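Local structure of ARF GTPase-activating protein GIT1 (Rattus norvegicus, 6IUH) at residues A[112-115]-A[116-119]; A[49-52]-A[53-57]; A[103-106]-A[107-111]; A[15-18]-A[19-23]; A[81-84]-A[85-89]. The protein probably stimulates GTP hydrolysis by ARF GTPases and serves as a scaffold, its C-terminal four-helix bundle binding a segment of another protein. All coordinates share one frame; numbering follows the deposited sequence.

Contact 1: residues A[112-115]-A[116-119]; sequences AYDI and AKAA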
loop_
_atom_site.group_PDB
_atom_site.type_symbol
_atom_site.label_atom_id
_atom_site.label_comp_id
_atom_site.label_asym_id
_atom_site.label_seq_id
_atom_site.Cartn_x
_atom_site.Cartn_y
_atom_site.Cartn_z
ATOM N N ALA A 112 -1.875 3.899 -2.626
ATOM C CA ALA A 112 -0.998 3.588 -1.504
ATOM C C ALA A 112 -1.767 3.590 -0.189
ATOM O O ALA A 112 -1.505 2.770 0.697
ATOM C CB ALA A 112 0.155 4.577 -1.445
ATOM N N TYR A 113 -2.706 4.523 -0.062
ATOM C CA TYR A 113 -3.556 4.607 1.122
ATOM C C TYR A 113 -4.297 3.297 1.364
ATOM O O TYR A 113 -4.327 2.784 2.483
ATOM C CB TYR A 113 -4.563 5.751 0.979
ATOM C CG TYR A 113 -5.536 5.866 2.136
ATOM C CD1 TYR A 113 -5.231 6.640 3.251
ATOM C CD2 TYR A 113 -6.762 5.208 2.113
ATOM C CE1 TYR A 113 -6.117 6.752 4.306
ATOM C CE2 TYR A 113 -7.650 5.315 3.162
ATOM C CZ TYR A 113 -7.323 6.087 4.256
ATOM O OH TYR A 113 -8.211 6.193 5.300
ATOM N N ASP A 114 -4.905 2.768 0.307
ATOM C CA ASP A 114 -5.679 1.537 0.413
ATOM C C ASP A 114 -4.786 0.314 0.602
ATOM O O ASP A 114 -5.198 -0.660 1.237
ATOM C CB ASP A 114 -6.573 1.362 -0.818
ATOM C CG ASP A 114 -7.859 2.167 -0.718
ATOM O OD1 ASP A 114 -8.216 2.574 0.408
ATOM O OD2 ASP A 114 -8.517 2.387 -1.755
ATOM N N ILE A 115 -3.572 0.359 0.060
ATOM C CA ILE A 115 -2.613 -0.722 0.277
ATOM C C ILE A 115 -2.239 -0.776 1.755
ATOM O O ILE A 115 -2.264 -1.837 2.377
ATOM C CB ILE A 115 -1.337 -0.553 -0.568
ATOM C CG1 ILE A 115 -1.657 -0.670 -2.055
ATOM C CG2 ILE A 115 -0.309 -1.610 -0.193
ATOM C CD1 ILE A 115 -0.480 -0.380 -2.956
ATOM N N ALA A 116 -1.903 0.383 2.312
ATOM C CA ALA A 116 -1.594 0.494 3.733
ATOM C C ALA A 116 -2.791 0.099 4.594
ATOM O O ALA A 116 -2.635 -0.573 5.615
ATOM C CB ALA A 116 -1.147 1.906 4.065
ATOM N N LYS A 117 -3.982 0.523 4.179
ATOM C CA LYS A 117 -5.217 0.189 4.890
ATOM C C LYS A 117 -5.405 -1.318 4.989
ATOM O O LYS A 117 -5.660 -1.854 6.070
ATOM C CB LYS A 117 -6.422 0.818 4.188
ATOM C CG LYS A 117 -7.732 0.719 4.960
ATOM C CD LYS A 117 -8.858 1.386 4.180
ATOM C CE LYS A 117 -10.138 1.484 4.987
ATOM N NZ LYS A 117 -11.196 2.198 4.222
ATOM N N ALA A 118 -5.274 -1.994 3.852
ATOM C CA ALA A 118 -5.400 -3.444 3.794
ATOM C C ALA A 118 -4.309 -4.130 4.613
ATOM O O ALA A 118 -4.571 -5.109 5.314
ATOM C CB ALA A 118 -5.351 -3.920 2.344
ATOM N N ALA A 119 -3.086 -3.616 4.518
ATOM C CA ALA A 119 -1.959 -4.190 5.245
ATOM C C ALA A 119 -2.201 -4.120 6.747
ATOM O O ALA A 119 -1.961 -5.090 7.467
ATOM C CB ALA A 119 -0.665 -3.480 4.878
#
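K117 runs alongside D114, the two side chains pointing the same way from neighbouring turns of one helix. The lysine sets off with CG anti to its own backbone N (chi1 -171°) and stays extended to its end, which carries CD past the carboxylate at 4.0 Å from D114 OD1. Its NZ remains 4.9 Å from D114 OD1, too far for a salt bridge, although opposite charges at this range probably still attract. The same methylene also meets the Y113 ring obliquely, K117 CD 4.2 Å from Y113 CE2. Lysine methylenes can lie against both a ring and a carboxylate while the amine reaches on beyond them. Helix 101-128 is one member of a four-helix bundle, and these polar side chains belong to a surface occupied by the chain of another protein: polar side chains there hydrogen-bond to D114 OD1 and, weakly, to K117 NZ, and the Y113 ring packs edge-to-face on one of its aromatic rings. I115 faces the bundle interior instead, its branched hydrocarbon reaching I49, V53, V23 and L76. Beneath the side chains the backbone is regular, with K117 N bonded to Y113 O at 2.8 Å and A119 N to I115 O at 2.9 Å. Alanine suits 118 and 119 because a lone methyl lets neighbouring helices come close: A118 lies against L76 of helix 67-87, A119 against M56 of helix 42-57.

Contact 2: residues A[49-52]-A[53-57]; sequences IHLA and VTEMA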
loop_
_atom_site.group_PDB
_atom_site.type_symbol
_atom_site.label_atom_id
_atom_site.label_comp_id
_atom_site.label_asym_id
_atom_site.label_seq_id
_atom_site.Cartn_x
_atom_site.Cartn_y
_atom_site.Cartn_z
ATOM N N ILE A 49 6.842 -1.855 -4.348
ATOM C CA ILE A 49 5.623 -2.010 -3.561
ATOM C C ILE A 49 4.866 -3.267 -3.983
ATOM O O ILE A 49 4.470 -4.075 -3.140
ATOM C CB ILE A 49 4.704 -0.783 -3.699
ATOM C CG1 ILE A 49 5.354 0.439 -3.052
ATOM C CG2 ILE A 49 3.342 -1.049 -3.070
ATOM C CD1 ILE A 49 4.574 1.712 -3.239
ATOM N N HIS A 50 4.678 -3.434 -5.289
ATOM C CA HIS A 50 3.959 -4.590 -5.817
ATOM C C HIS A 50 4.624 -5.895 -5.386
ATOM O O HIS A 50 3.947 -6.877 -5.081
ATOM C CB HIS A 50 3.873 -4.527 -7.344
ATOM C CG HIS A 50 2.947 -5.542 -7.936
ATOM N ND1 HIS A 50 3.366 -6.799 -8.319
ATOM C CD2 HIS A 50 1.621 -5.489 -8.208
ATOM C CE1 HIS A 50 2.338 -7.474 -8.805
ATOM N NE2 HIS A 50 1.268 -6.702 -8.746
ATOM N N LEU A 51 5.954 -5.895 -5.361
ATOM C CA LEU A 51 6.715 -7.053 -4.909
ATOM C C LEU A 51 6.494 -7.305 -3.423
ATOM O O LEU A 51 6.297 -8.444 -2.997
ATOM C CB LEU A 51 8.206 -6.859 -5.190
ATOM C CG LEU A 51 9.145 -7.925 -4.620
ATOM C CD1 LEU A 51 8.835 -9.290 -5.217
ATOM C CD2 LEU A 51 10.600 -7.548 -4.861
ATOM N N ALA A 52 6.529 -6.233 -2.638
ATOM C CA ALA A 52 6.327 -6.335 -1.199
ATOM C C ALA A 52 4.924 -6.843 -0.891
ATOM O O ALA A 52 4.717 -7.572 0.081
ATOM C CB ALA A 52 6.566 -4.990 -0.530
ATOM N N VAL A 53 3.966 -6.450 -1.725
ATOM C CA VAL A 53 2.580 -6.866 -1.560
ATOM C C VAL A 53 2.425 -8.353 -1.872
ATOM O O VAL A 53 1.723 -9.075 -1.159
ATOM C CB VAL A 53 1.637 -6.028 -2.456
ATOM C CG1 VAL A 53 0.298 -6.721 -2.644
ATOM C CG2 VAL A 53 1.442 -4.637 -1.864
ATOM N N THR A 54 3.099 -8.806 -2.926
ATOM C CA THR A 54 3.057 -10.211 -3.329
ATOM C C THR A 54 3.617 -11.123 -2.239
ATOM O O THR A 54 3.060 -12.189 -1.958
ATOM C CB THR A 54 3.841 -10.440 -4.641
ATOM O OG1 THR A 54 3.260 -9.652 -5.687
ATOM C CG2 THR A 54 3.808 -11.906 -5.041
ATOM N N GLU A 55 4.715 -10.695 -1.624
ATOM C CA GLU A 55 5.349 -11.468 -0.561
ATOM C C GLU A 55 4.486 -11.504 0.695
ATOM O O GLU A 55 4.437 -12.512 1.393
ATOM C CB GLU A 55 6.728 -10.898 -0.225
ATOM C CG GLU A 55 7.748 -11.025 -1.347
ATOM C CD GLU A 55 9.144 -10.617 -0.914
ATOM O OE1 GLU A 55 9.332 -10.309 0.282
ATOM O OE2 GLU A 55 10.055 -10.607 -1.769
ATOM N N MET A 56 3.810 -10.399 0.986
ATOM C CA MET A 56 2.926 -10.362 2.143
ATOM C C MET A 56 1.712 -11.253 1.901
ATOM O O MET A 56 1.302 -12.010 2.781
ATOM C CB MET A 56 2.484 -8.932 2.450
ATOM C CG MET A 56 1.624 -8.824 3.698
ATOM S SD MET A 56 1.184 -7.126 4.082
ATOM C CE MET A 56 0.177 -7.371 5.549
ATOM N N ALA A 57 1.150 -11.170 0.700
ATOM C CA ALA A 57 -0.006 -11.985 0.347
ATOM C C ALA A 57 0.329 -13.475 0.396
ATOM O O ALA A 57 -0.518 -14.299 0.737
ATOM C CB ALA A 57 -0.523 -11.601 -1.034
#
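Residues 49-52 hand over to 53-57 in regular alpha-helix, each carbonyl of the first segment receiving the amide four residues on. V53 N reaches I49 O at 2.8 Å, nearly in line with the carbonyl bond, while M56 N lies 3.1 Å from A52 O. The carbonyl of H50 is gripped twice: T54 N donates to H50 O at 3.0 Å and T54 OG1 donates to the same oxygen at 2.9 Å, the two approaching from opposite faces of its plane. Threonine can do this because its hydroxyl lies beside its own backbone N (chi1 -60°) and so hangs back over the preceding turn, which satisfies the hydroxyl within the helix. The imidazole of H50 passes T54 obliquely, with ND1 3.9 Å from T54 OG1. One residue on, the L51 and E55 side chains cross at an angle, and L51 CD1 comes within 3.9 Å of E55 OE2; the glutamate CG rests against L51 O at 3.4 Å before the chain extends outward. This outer face tolerates an exposed leucine beside a carboxylate. The inner face of these two segments carries apolar side chains, I49 CG2 meeting V53 CG2 at 4.2 Å; isoleucine and valine both put a methyl branch close to the backbone. In the four-helix bundle, helix 42-57 turns I49, V53 and M56 inward: I49 packs on L30 of helix 13-35 and L83 of helix 67-87, V53 on L76 and N77, and M56 on T20 and L122, while the small A52 lies against N26 of helix 13-35.

Contact 3: residues A[103-106]-A[107-111]; sequences LLTQ and QVIQC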
loop_
_atom_site.group_PDB
_atom_site.type_symbol
_atom_site.label_atom_id
_atom_site.label_comp_id
_atom_site.label_asym_id
_atom_site.label_seq_id
_atom_site.Cartn_x
_atom_site.Cartn_y
_atom_site.Cartn_z
ATOM N N LEU A 103 -3.254 15.192 -11.034
ATOM C CA LEU A 103 -4.182 14.071 -11.059
ATOM C C LEU A 103 -3.450 12.756 -10.806
ATOM O O LEU A 103 -3.919 11.913 -10.045
ATOM C CB LEU A 103 -4.921 14.022 -12.396
ATOM C CG LEU A 103 -5.854 12.831 -12.611
ATOM C CD1 LEU A 103 -6.920 12.778 -11.525
ATOM C CD2 LEU A 103 -6.491 12.895 -13.992
ATOM N N LEU A 104 -2.293 12.594 -11.443
ATOM C CA LEU A 104 -1.476 11.396 -11.275
ATOM C C LEU A 104 -1.093 11.158 -9.819
ATOM O O LEU A 104 -1.307 10.074 -9.280
ATOM C CB LEU A 104 -0.211 11.496 -12.122
ATOM C CG LEU A 104 0.855 10.441 -11.826
ATOM C CD1 LEU A 104 0.388 9.064 -12.270
ATOM C CD2 LEU A 104 2.165 10.821 -12.500
ATOM N N THR A 105 -0.517 12.179 -9.193
ATOM C CA THR A 105 -0.084 12.083 -7.804
ATOM C C THR A 105 -1.256 11.766 -6.882
ATOM O O THR A 105 -1.132 10.950 -5.965
ATOM C CB THR A 105 0.598 13.382 -7.345
ATOM O OG1 THR A 105 1.751 13.622 -8.159
ATOM C CG2 THR A 105 1.029 13.276 -5.892
ATOM N N GLN A 106 -2.395 12.402 -7.134
ATOM C CA GLN A 106 -3.600 12.120 -6.359
ATOM C C GLN A 106 -3.975 10.646 -6.443
ATOM O O GLN A 106 -4.204 10.000 -5.422
ATOM C CB GLN A 106 -4.769 12.985 -6.833
ATOM C CG GLN A 106 -4.625 14.465 -6.494
ATOM C CD GLN A 106 -5.568 15.340 -7.294
ATOM O OE1 GLN A 106 -6.456 14.843 -7.985
ATOM N NE2 GLN A 106 -5.375 16.652 -7.211
ATOM N N GLN A 107 -4.024 10.116 -7.660
ATOM C CA GLN A 107 -4.419 8.728 -7.864
ATOM C C GLN A 107 -3.416 7.766 -7.234
ATOM O O GLN A 107 -3.798 6.764 -6.630
ATOM C CB GLN A 107 -4.577 8.434 -9.355
ATOM C CG GLN A 107 -5.762 9.143 -9.994
ATOM C CD GLN A 107 -7.082 8.753 -9.353
ATOM O OE1 GLN A 107 -7.369 7.571 -9.166
ATOM N NE2 GLN A 107 -7.889 9.751 -9.008
ATOM N N VAL A 108 -2.132 8.085 -7.366
ATOM C CA VAL A 108 -1.073 7.251 -6.813
ATOM C C VAL A 108 -1.169 7.157 -5.284
ATOM O O VAL A 108 -1.091 6.066 -4.718
ATOM C CB VAL A 108 0.316 7.782 -7.229
ATOM C CG1 VAL A 108 1.413 7.174 -6.374
ATOM C CG2 VAL A 108 0.561 7.500 -8.706
ATOM N N ILE A 109 -1.362 8.293 -4.620
ATOM C CA ILE A 109 -1.463 8.302 -3.162
ATOM C C ILE A 109 -2.738 7.594 -2.680
ATOM O O ILE A 109 -2.731 6.940 -1.636
ATOM C CB ILE A 109 -1.412 9.745 -2.602
ATOM C CG1 ILE A 109 -0.074 10.398 -2.961
ATOM C CG2 ILE A 109 -1.596 9.748 -1.089
ATOM C CD1 ILE A 109 0.027 11.850 -2.556
ATOM N N GLN A 110 -3.825 7.705 -3.442
ATOM C CA GLN A 110 -5.053 6.968 -3.121
ATOM C C GLN A 110 -4.793 5.460 -3.084
ATOM O O GLN A 110 -5.229 4.763 -2.164
ATOM C CB GLN A 110 -6.160 7.268 -4.135
ATOM C CG GLN A 110 -6.687 8.693 -4.119
ATOM C CD GLN A 110 -7.881 8.865 -5.037
ATOM O OE1 GLN A 110 -8.532 7.890 -5.411
ATOM N NE2 GLN A 110 -8.177 10.107 -5.405
ATOM N N CYS A 111 -4.080 4.967 -4.091
ATOM C CA CYS A 111 -3.719 3.555 -4.162
ATOM C C CYS A 111 -2.891 3.110 -2.965
ATOM O O CYS A 111 -3.165 2.071 -2.364
ATOM C CB CYS A 111 -2.951 3.270 -5.451
ATOM S SG CYS A 111 -3.929 3.501 -6.935
HETATM O O HOH W 1 -7.776 12.624 -8.176
#
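Q106 and Q107 share a water, which donates to Q106 OE1 at 2.6 Å and accepts from Q107 NE2 at 3.0 Å. The bridge joins two amides whose chains take different shapes: that of Q106 is extended beyond CG, whereas that of Q107 bends at chi2 (-60°) and brings its amide back within range. Q107 also lies alongside L103, whose CD1 is 4.1 Å from Q107 CG, so the exposed leucine covers part of the glutamine stem. Two apolar pairs follow the same four-residue spacing. L104 and V108 lie side by side, CD1 of the leucine 3.9 Å from CG2 of the valine, and T105 turns its methyl CG2 to I109 CD1 at 3.8 Å. Threonine suits this place, as its hydroxyl bonds back to F101 O while its methyl is left to pack on I109. Within this end of the four-helix bundle, L104 and V108 pack on F42 of helix 42-57; T105 and I109 also touch apolar side chains of the chain of another protein. Alpha-helical bonds underlie everything, for example V108 N to L104 O at 2.9 Å. Q107 and Q110, one turn apart, both send OE1 to NH2 of R82 on helix 67-87. The Q107 amide therefore works at both ends, its NE2 giving to water and its OE1 accepting from the arginine. Two neutral carbonyl oxygens accept from that arginine nitrogen, so they solvate the guanidinium without neutralising it; its charge is probably balanced by acids nearby, such as E86.

Contact 4: residues A[15-18]-A[19-23]; sequences DVIL and KTEQV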
loop_
_atom_site.group_PDB
_atom_site.type_symbol
_atom_site.label_atom_id
_atom_site.label_comp_id
_atom_site.label_asym_id
_atom_site.label_seq_id
_atom_site.Cartn_x
_atom_site.Cartn_y
_atom_site.Cartn_z
ATOM N N ASP A 15 6.090 -12.744 11.274
ATOM C CA ASP A 15 6.224 -12.767 9.823
ATOM C C ASP A 15 5.363 -11.692 9.168
ATOM O O ASP A 15 5.795 -11.041 8.220
ATOM C CB ASP A 15 5.858 -14.142 9.262
ATOM C CG ASP A 15 6.942 -15.175 9.496
ATOM O OD1 ASP A 15 8.111 -14.780 9.697
ATOM O OD2 ASP A 15 6.630 -16.384 9.475
ATOM N N VAL A 16 4.149 -11.506 9.673
ATOM C CA VAL A 16 3.252 -10.499 9.116
ATOM C C VAL A 16 3.826 -9.101 9.313
ATOM O O VAL A 16 3.781 -8.271 8.406
ATOM C CB VAL A 16 1.847 -10.577 9.744
ATOM C CG1 VAL A 16 0.955 -9.470 9.204
ATOM C CG2 VAL A 16 1.229 -11.927 9.461
ATOM N N ILE A 17 4.382 -8.852 10.496
ATOM C CA ILE A 17 5.014 -7.567 10.785
ATOM C C ILE A 17 6.180 -7.293 9.836
ATOM O O ILE A 17 6.313 -6.185 9.310
ATOM C CB ILE A 17 5.509 -7.503 12.244
ATOM C CG1 ILE A 17 4.319 -7.395 13.199
ATOM C CG2 ILE A 17 6.448 -6.321 12.447
ATOM C CD1 ILE A 17 4.701 -7.458 14.658
ATOM N N LEU A 18 7.012 -8.307 9.606
ATOM C CA LEU A 18 8.162 -8.167 8.714
ATOM C C LEU A 18 7.746 -7.770 7.300
ATOM O O LEU A 18 8.313 -6.845 6.717
ATOM C CB LEU A 18 8.973 -9.467 8.670
ATOM C CG LEU A 18 9.801 -9.799 9.914
ATOM C CD1 LEU A 18 10.551 -11.110 9.730
ATOM C CD2 LEU A 18 10.767 -8.668 10.236
ATOM N N LYS A 19 6.755 -8.464 6.751
ATOM C CA LYS A 19 6.305 -8.175 5.395
ATOM C C LYS A 19 5.544 -6.854 5.333
ATOM O O LYS A 19 5.603 -6.145 4.330
ATOM C CB LYS A 19 5.442 -9.320 4.858
ATOM C CG LYS A 19 6.211 -10.621 4.655
ATOM C CD LYS A 19 7.371 -10.440 3.692
ATOM C CE LYS A 19 8.183 -11.719 3.552
ATOM N NZ LYS A 19 8.835 -12.113 4.832
ATOM N N THR A 20 4.837 -6.522 6.409
ATOM C CA THR A 20 4.125 -5.252 6.485
ATOM C C THR A 20 5.104 -4.083 6.481
ATOM O O THR A 20 4.885 -3.079 5.803
ATOM C CB THR A 20 3.240 -5.169 7.748
ATOM O OG1 THR A 20 2.221 -6.171 7.680
ATOM C CG2 THR A 20 2.585 -3.801 7.858
ATOM N N GLU A 21 6.191 -4.220 7.232
ATOM C CA GLU A 21 7.183 -3.153 7.320
ATOM C C GLU A 21 7.896 -2.931 5.986
ATOM O O GLU A 21 8.324 -1.816 5.688
ATOM C CB GLU A 21 8.195 -3.452 8.427
ATOM C CG GLU A 21 7.626 -3.260 9.828
ATOM C CD GLU A 21 8.661 -3.447 10.920
ATOM O OE1 GLU A 21 9.789 -3.884 10.609
ATOM O OE2 GLU A 21 8.346 -3.152 12.093
ATOM N N GLN A 22 8.017 -3.983 5.182
ATOM C CA GLN A 22 8.575 -3.842 3.841
ATOM C C GLN A 22 7.602 -3.085 2.949
ATOM O O GLN A 22 8.008 -2.278 2.117
ATOM C CB GLN A 22 8.905 -5.207 3.233
ATOM C CG GLN A 22 10.151 -5.855 3.811
ATOM C CD GLN A 22 11.414 -5.084 3.477
ATOM O OE1 GLN A 22 11.520 -4.472 2.414
ATOM N NE2 GLN A 22 12.380 -5.107 4.388
ATOM N N VAL A 23 6.313 -3.350 3.128
ATOM C CA VAL A 23 5.287 -2.644 2.374
ATOM C C VAL A 23 5.251 -1.165 2.755
ATOM O O VAL A 23 5.224 -0.300 1.883
ATOM C CB VAL A 23 3.890 -3.267 2.590
ATOM C CG1 VAL A 23 2.812 -2.372 2.008
ATOM C CG2 VAL A 23 3.822 -4.655 1.966
HETATM O O HOH W 2 10.755 -6.002 7.335
#
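V16 and T20 are held together in a one-turn contact within helix 13-35, the first helix of the four-helix bundle, where residues four apart pack and bond along the same helix. T20 OG1 donates to V16 O at only 2.7 Å from well above the carbonyl plane, 42° out of it, while T20 N reaches the same oxygen at 2.9 Å from the opposite face. Both donors can reach one oxygen because OG1 is turned anti to the threonine's carbonyl carbon (chi1 -64°), a conformation by which a buried threonine can satisfy its polar group inside its own helix. The valine crosses it at a slant, V16 CG1 lying 3.8 Å from T20 OG1, and both residues pack against V123 of helix 101-128. On the adjoining face I17 and E21 run side by side. The aliphatic part of the glutamate, CG, presses on I17 O at 3.2 Å, and its carboxylate comes up against the isoleucine methyl, E21 OE2 to I17 CG2, at 3.7 Å; I17, T20 and E21 also touch apolar side chains of the chain of another protein. K19 folds at chi2 and chi4 and lies over helix 42-57, against E55 and M56; its NZ stays 5.6 Å from D15 OD1, so that pair of opposite charges forms no salt bridge. L18 is exposed, and its carbonyl takes a second donor: besides the amide of Q22, L18 O accepts from a water at 2.7 Å, which in turn takes a weak bond from Q22 NE2.

Contact 5: residues A[81-84]-A[85-89]; sequences YRLQ and SECRK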
loop_
_atom_site.group_PDB
_atom_site.type_symbol
_atom_site.label_atom_id
_atom_site.label_comp_id
_atom_site.label_asym_id
_atom_site.label_seq_id
_atom_site.Cartn_x
_atom_site.Cartn_y
_atom_site.Cartn_z
ATOM N N TYR A 81 -2.356 -3.387 -7.902
ATOM C CA TYR A 81 -2.536 -3.461 -9.348
ATOM C C TYR A 81 -2.954 -2.105 -9.906
ATOM O O TYR A 81 -2.438 -1.659 -10.934
ATOM C CB TYR A 81 -3.578 -4.524 -9.694
ATOM C CG TYR A 81 -3.806 -4.725 -11.174
ATOM C CD1 TYR A 81 -3.023 -5.608 -11.903
ATOM C CD2 TYR A 81 -4.819 -4.045 -11.836
ATOM C CE1 TYR A 81 -3.234 -5.799 -13.258
ATOM C CE2 TYR A 81 -5.038 -4.229 -13.187
ATOM C CZ TYR A 81 -4.244 -5.107 -13.892
ATOM O OH TYR A 81 -4.464 -5.291 -15.237
ATOM N N ARG A 82 -3.897 -1.462 -9.223
ATOM C CA ARG A 82 -4.349 -0.126 -9.592
ATOM C C ARG A 82 -3.191 0.876 -9.574
ATOM O O ARG A 82 -3.082 1.727 -10.462
ATOM C CB ARG A 82 -5.464 0.327 -8.648
ATOM C CG ARG A 82 -6.087 1.668 -8.991
ATOM C CD ARG A 82 -6.975 2.157 -7.856
ATOM N NE ARG A 82 -7.252 3.587 -7.958
ATOM C CZ ARG A 82 -7.690 4.336 -6.950
ATOM N NH1 ARG A 82 -7.896 3.791 -5.759
ATOM N NH2 ARG A 82 -7.914 5.631 -7.132
ATOM N N LEU A 83 -2.333 0.773 -8.562
ATOM C CA LEU A 83 -1.150 1.623 -8.463
ATOM C C LEU A 83 -0.220 1.420 -9.652
ATOM O O LEU A 83 0.248 2.381 -10.263
ATOM C CB LEU A 83 -0.392 1.344 -7.164
ATOM C CG LEU A 83 0.916 2.113 -6.967
ATOM C CD1 LEU A 83 0.643 3.601 -6.865
ATOM C CD2 LEU A 83 1.654 1.617 -5.730
ATOM N N GLN A 84 0.051 0.158 -9.963
ATOM C CA GLN A 84 0.911 -0.195 -11.086
ATOM C C GLN A 84 0.371 0.401 -12.380
ATOM O O GLN A 84 1.135 0.880 -13.220
ATOM C CB GLN A 84 1.027 -1.715 -11.201
ATOM C CG GLN A 84 2.197 -2.202 -12.034
ATOM C CD GLN A 84 2.311 -3.713 -12.028
ATOM O OE1 GLN A 84 1.321 -4.420 -12.213
ATOM N NE2 GLN A 84 3.519 -4.216 -11.802
ATOM N N SER A 85 -0.951 0.372 -12.529
ATOM C CA SER A 85 -1.605 0.934 -13.706
ATOM C C SER A 85 -1.385 2.438 -13.799
ATOM O O SER A 85 -1.135 2.976 -14.875
ATOM C CB SER A 85 -3.105 0.634 -13.682
ATOM O OG SER A 85 -3.351 -0.759 -13.760
ATOM N N GLU A 86 -1.483 3.110 -12.660
ATOM C CA GLU A 86 -1.361 4.560 -12.618
ATOM C C GLU A 86 0.062 5.034 -12.894
ATOM O O GLU A 86 0.268 6.023 -13.593
ATOM C CB GLU A 86 -1.835 5.083 -11.260
ATOM C CG GLU A 86 -3.339 5.001 -11.070
ATOM C CD GLU A 86 -4.084 5.997 -11.940
ATOM O OE1 GLU A 86 -3.482 7.025 -12.317
ATOM O OE2 GLU A 86 -5.270 5.752 -12.247
ATOM N N CYS A 87 1.045 4.323 -12.354
ATOM C CA CYS A 87 2.433 4.754 -12.464
ATOM C C CYS A 87 3.012 4.616 -13.871
ATOM O O CYS A 87 4.020 5.248 -14.191
ATOM C CB CYS A 87 3.300 3.984 -11.471
ATOM S SG CYS A 87 3.011 4.453 -9.758
ATOM N N ARG A 88 2.375 3.811 -14.717
ATOM C CA ARG A 88 2.853 3.634 -16.087
ATOM C C ARG A 88 2.731 4.917 -16.909
ATOM O O ARG A 88 3.258 5.000 -18.018
ATOM C CB ARG A 88 2.098 2.497 -16.781
ATOM C CG ARG A 88 2.444 1.114 -16.252
ATOM C CD ARG A 88 1.719 0.010 -17.008
ATOM N NE ARG A 88 2.199 -0.133 -18.379
ATOM C CZ ARG A 88 1.509 0.235 -19.453
ATOM N NH1 ARG A 88 0.302 0.765 -19.319
ATOM N NH2 ARG A 88 2.025 0.066 -20.664
ATOM N N LYS A 89 2.044 5.917 -16.366
ATOM C CA LYS A 89 1.872 7.182 -17.069
ATOM C C LYS A 89 3.114 8.065 -16.952
ATOM O O LYS A 89 3.234 9.069 -17.652
ATOM C CB LYS A 89 0.645 7.927 -16.539
ATOM C CG LYS A 89 -0.604 7.058 -16.433
ATOM C CD LYS A 89 -1.804 7.860 -15.951
ATOM C CE LYS A 89 -2.930 6.946 -15.498
ATOM N NZ LYS A 89 -3.260 5.906 -16.510
HETATM O O HOH W 3 -6.927 5.143 -10.438
#
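Y81 O holds two donors from S85 near the end of helix 67-87, the third helix of the four-helix bundle. S85 N reaches Y81 O at 3.0 Å and S85 OG reaches it at 3.1 Å, from opposite faces of the carbonyl plane. A chi1 of -64° swings the short serine hydroxyl back along the helix, where S85 OG also lies 3.9 Å from Y81 CE2, oblique to the ring. L83 and C87 form the inward row. The leucine holds CG anti to its backbone N (chi1 177°), which carries CD1 toward the cysteine, and L83 CD1 touches C87 SG at 3.8 Å; C87 lies on F42 and both reach S46 of helix 42-57. The polar row pairs R82 with E86. Arginine is extended and glutamate bends at chi2 (-70°), yet R82 NE and E86 OE2 stay 5.2 Å apart. While R82 NH2 serves Q107 and Q110 of helix 101-128, Q84 uses NE2 on E47 OE2 of helix 42-57. A water closes the gap between the opposite charges, lying in the guanidinium plane at its edge, where it accepts from R82 NE at 2.9 Å and donates to E86 OE2 at 2.5 Å.

In the fold
From the N terminus the contacts come in series, as 4, 2, 5, 3 and 1, on four successive helices; each spans only neighbouring helical turns, so none encloses a loop and none nests in or crosses another. Contacts 3 and 1 adjoin on helix 101-128. The fold is tied together by side chains between them. Contact 2 meets contact 4 with centres about 9 Å apart, and contact 5 meets contact 3 at the same spacing, two groups toward different ends of the bundle; contact 2 also touches contact 5, joining helices 42-57 and 67-87. Contact 1 touches 2, 4 and 5, chiefly through I115, in the middle. The chain of another protein lies along contacts 4, 3 and 1, but not along 2 or 5.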